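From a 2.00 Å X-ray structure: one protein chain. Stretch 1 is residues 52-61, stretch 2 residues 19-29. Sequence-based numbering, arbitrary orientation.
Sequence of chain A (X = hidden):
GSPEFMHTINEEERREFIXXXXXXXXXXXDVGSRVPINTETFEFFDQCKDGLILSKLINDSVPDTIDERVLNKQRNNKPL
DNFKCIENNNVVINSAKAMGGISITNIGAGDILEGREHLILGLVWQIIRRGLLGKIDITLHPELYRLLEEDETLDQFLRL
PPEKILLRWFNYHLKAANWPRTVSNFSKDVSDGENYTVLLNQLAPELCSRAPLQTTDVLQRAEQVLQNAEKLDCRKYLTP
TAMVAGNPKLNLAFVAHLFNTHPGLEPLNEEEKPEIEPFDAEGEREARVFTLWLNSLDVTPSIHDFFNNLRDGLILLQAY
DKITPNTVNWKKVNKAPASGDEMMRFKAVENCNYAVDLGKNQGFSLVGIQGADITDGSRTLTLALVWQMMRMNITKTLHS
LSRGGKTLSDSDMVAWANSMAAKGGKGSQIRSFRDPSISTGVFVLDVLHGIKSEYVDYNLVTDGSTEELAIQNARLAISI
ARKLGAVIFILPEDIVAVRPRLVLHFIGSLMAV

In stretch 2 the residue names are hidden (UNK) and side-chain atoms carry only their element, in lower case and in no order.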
# COMPACT_ATOMS: atom_id res chain seq x y z
N LEU A 52 1.07 18.81 -1.31
CA LEU A 52 2.50 18.71 -0.99
C LEU A 52 2.80 17.97 0.32
O LEU A 52 3.63 17.06 0.35
CB LEU A 52 3.13 20.12 -0.96
CG LEU A 52 3.20 20.77 -2.34
CD1 LEU A 52 3.70 22.20 -2.23
CD2 LEU A 52 4.11 19.96 -3.24
N ILE A 53 2.12 18.36 1.39
CA ILE A 53 2.31 17.72 2.69
C ILE A 53 2.03 16.23 2.60
O ILE A 53 2.81 15.41 3.11
CB ILE A 53 1.38 18.33 3.74
CG1 ILE A 53 1.84 19.76 4.06
CG2 ILE A 53 1.36 17.47 4.99
CD1 ILE A 53 0.98 20.47 5.08
N LEU A 54 0.92 15.86 1.97
CA LEU A 54 0.57 14.45 1.83
C LEU A 54 1.59 13.69 1.00
O LEU A 54 1.94 12.56 1.34
CB LEU A 54 -0.83 14.31 1.22
CG LEU A 54 -1.93 14.75 2.17
CD1 LEU A 54 -3.29 14.74 1.46
CD2 LEU A 54 -1.94 13.83 3.38
N SER A 55 2.06 14.29 -0.09
CA SER A 55 3.06 13.66 -0.94
C SER A 55 4.32 13.40 -0.13
O SER A 55 4.97 12.35 -0.28
CB SER A 55 3.40 14.54 -2.15
OG SER A 55 2.33 14.59 -3.08
N LYS A 56 4.68 14.36 0.72
CA LYS A 56 5.86 14.23 1.57
C LYS A 56 5.64 13.10 2.59
O LYS A 56 6.54 12.29 2.84
CB LYS A 56 6.12 15.55 2.32
CG LYS A 56 6.57 16.71 1.43
CD LYS A 56 7.99 16.52 0.95
CE LYS A 56 8.50 17.77 0.22
NZ LYS A 56 9.96 17.64 -0.08
N LEU A 57 4.46 13.04 3.18
CA LEU A 57 4.17 11.99 4.15
C LEU A 57 4.30 10.61 3.48
O LEU A 57 4.83 9.66 4.05
CB LEU A 57 2.76 12.18 4.72
CG LEU A 57 2.34 11.21 5.81
CD1 LEU A 57 3.26 11.38 7.02
CD2 LEU A 57 0.89 11.47 6.20
N ILE A 58 3.82 10.53 2.24
CA ILE A 58 3.90 9.29 1.48
C ILE A 58 5.35 8.82 1.28
O ILE A 58 5.64 7.62 1.39
CB ILE A 58 3.24 9.45 0.12
CG1 ILE A 58 1.72 9.54 0.31
CG2 ILE A 58 3.67 8.32 -0.83
CD1 ILE A 58 0.95 9.73 -0.97
N ASN A 59 6.25 9.75 0.96
CA ASN A 59 7.64 9.36 0.76
C ASN A 59 8.37 9.05 2.06
O ASN A 59 9.41 8.40 2.04
CB ASN A 59 8.41 10.43 -0.02
CG ASN A 59 8.29 10.25 -1.52
OD1 ASN A 59 8.15 9.13 -2.01
ND2 ASN A 59 8.35 11.35 -2.26
N ASP A 60 7.84 9.53 3.18
CA ASP A 60 8.44 9.23 4.48
C ASP A 60 8.01 7.80 4.84
O ASP A 60 8.81 7.01 5.33
CB ASP A 60 7.95 10.21 5.55
CG ASP A 60 8.45 9.84 6.95
OD1 ASP A 60 7.61 9.45 7.81
OD2 ASP A 60 9.67 9.94 7.20
N SER A 61 6.75 7.47 4.58
CA SER A 61 6.25 6.14 4.88
C SER A 61 6.88 5.08 4.00
O SER A 61 7.29 4.03 4.48
CB SER A 61 4.73 6.09 4.72
OG SER A 61 4.09 6.85 5.74
N UNK A 19 1.46 16.23 15.03
CA UNK A 19 2.76 16.31 15.68
C UNK A 19 3.75 15.42 14.93
O UNK A 19 4.89 15.81 14.68
c UNK A 19 2.66 15.88 17.14
c UNK A 19 1.83 16.83 18.00
c UNK A 19 3.25 16.47 20.06
c UNK A 19 1.85 16.42 19.47
n UNK A 19 3.24 16.26 21.54
N UNK A 20 3.31 14.21 14.58
CA UNK A 20 4.18 13.30 13.85
C UNK A 20 4.57 13.93 12.52
O UNK A 20 5.72 13.84 12.08
c UNK A 20 5.22 10.23 12.75
n UNK A 20 5.50 9.72 11.50
c UNK A 20 4.18 11.09 12.61
c UNK A 20 4.66 10.25 10.63
c UNK A 20 3.48 11.96 13.61
n UNK A 20 3.85 11.07 11.27
N UNK A 21 3.61 14.58 11.87
CA UNK A 21 3.88 15.22 10.59
C UNK A 21 4.85 16.39 10.75
O UNK A 21 5.67 16.65 9.88
c UNK A 21 2.58 15.70 9.92
c UNK A 21 0.31 14.86 9.12
c UNK A 21 2.89 16.45 8.64
c UNK A 21 1.68 14.50 9.63
N UNK A 22 4.76 17.08 11.88
CA UNK A 22 5.64 18.21 12.16
C UNK A 22 7.10 17.77 12.25
O UNK A 22 7.99 18.41 11.69
o UNK A 22 3.31 20.09 14.28
n UNK A 22 3.65 20.07 12.06
c UNK A 22 5.23 18.90 13.47
c UNK A 22 3.98 19.73 13.30
N UNK A 23 7.35 16.66 12.95
CA UNK A 23 8.72 16.17 13.11
C UNK A 23 9.29 15.58 11.82
O UNK A 23 10.49 15.67 11.56
o UNK A 23 8.13 13.94 13.86
c UNK A 23 8.79 15.13 14.23
N UNK A 24 8.42 14.97 11.02
CA UNK A 24 8.85 14.36 9.77
C UNK A 24 9.15 15.41 8.70
O UNK A 24 10.09 15.26 7.92
c UNK A 24 6.48 14.09 8.99
c UNK A 24 8.27 12.73 7.95
c UNK A 24 7.79 13.37 9.23
N UNK A 25 8.35 16.47 8.67
CA UNK A 25 8.53 17.54 7.69
C UNK A 25 9.48 18.62 8.21
O UNK A 25 9.86 19.54 7.48
c UNK A 25 7.18 18.16 7.33
c UNK A 25 6.66 16.36 5.68
c UNK A 25 6.11 17.19 6.82
c UNK A 25 4.90 17.99 6.37
N UNK A 26 9.83 18.48 9.49
CA UNK A 26 10.72 19.39 10.21
C UNK A 26 11.33 20.52 9.38
O UNK A 26 10.82 21.65 9.36
c UNK A 26 11.84 18.59 10.88
N UNK A 27 12.44 20.22 8.71
CA UNK A 27 13.09 21.24 7.91
C UNK A 27 13.08 20.90 6.43
O UNK A 27 14.11 21.03 5.75
N UNK A 28 11.93 20.47 5.93
CA UNK A 28 11.81 20.13 4.52
C UNK A 28 11.85 21.39 3.67
O UNK A 28 11.07 22.32 3.88
o UNK A 28 10.58 17.68 2.61
c UNK A 28 10.40 18.90 2.85
c UNK A 28 10.52 19.36 4.27
o UNK A 28 10.15 19.74 1.96
N UNK A 29 12.77 21.44 2.69
CA UNK A 29 12.96 22.57 1.78
C UNK A 29 11.70 23.11 1.10
O UNK A 29 11.57 24.32 0.89
c UNK A 29 14.77 21.07 1.58
c UNK A 29 13.71 20.35 2.37
c UNK A 29 13.96 22.03 0.76

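Position 19 carries four carbons in a row ending in a nitrogen, a chain that leads into solvent and stays far from stretch 1: K19. Position 20 has one carbon and then a five-membered ring of three carbons and two nitrogens, which is histidine. The ring of H20 meets L57 at its edge, CE1 lying 4.0 Å from L57 CD1.

At position 21 four carbons fork at the first, one arm two carbons long, the mark of isoleucine. I21 is buried; its CG2 sits 4.1 Å from I53 CG2, and its CG1 lies 4.4 Å from L57 CD1, so one beta-branched side chain serves two residues a helical turn apart.

Position 22 shows two carbons, the second bearing one oxygen and one nitrogen. It is out of reach of stretch 1, and the terminal amide identifies N22. Position 23, a carbon and an oxygen, is S23; its OG turns back on its own helix and donates to H20 O at 3.0 Å.

Position 24 holds three carbons, one carrying the other two, and its CA-to-CB bond points toward stretch 1, where the side chain packs against D60. This is V24, close beside the carboxylate carbon of that aspartate.

Position 25 has four carbons forked at the second: leucine. L25 is buried, with CD1 3.8 Å from I53 CG2 and CD2 3.5 Å from K56 CB, so it packs on the aliphatic base of the lysine as well as on the isoleucine.

Position 26 has a single carbon, far from stretch 1: A26. Position 27 has no side-chain atoms and is G27, also without contact. At position 28 two carbons, the second carrying two oxygens, point a carboxylate at K56, so the residue is an aspartate. K56 NZ donates to D28 OD2 at 2.8 Å and weakly to OD1 at 2.9 Å, forming a salt bridge; D28 N also bonds to L25 O at 2.7 Å, holding the turn. Position 29 has three carbons closed into a ring on the backbone nitrogen: P29, which adds almost nothing.

The helices cross steeply, at 78°, with axes 10.5 Å apart at closest approach, and the contact stays compact. I53, L57, I21 and L25 supply its buried apolar part. K56 does two jobs: its CB covers L25 while its extended outer chain carries the amine to D28, beyond the helix. The rule to read here is a small hydrophobic crossing joined to one charged pair, which ties the following loop to the same partner helix.

Stretch 2 19-29: KHINSVLAGDP
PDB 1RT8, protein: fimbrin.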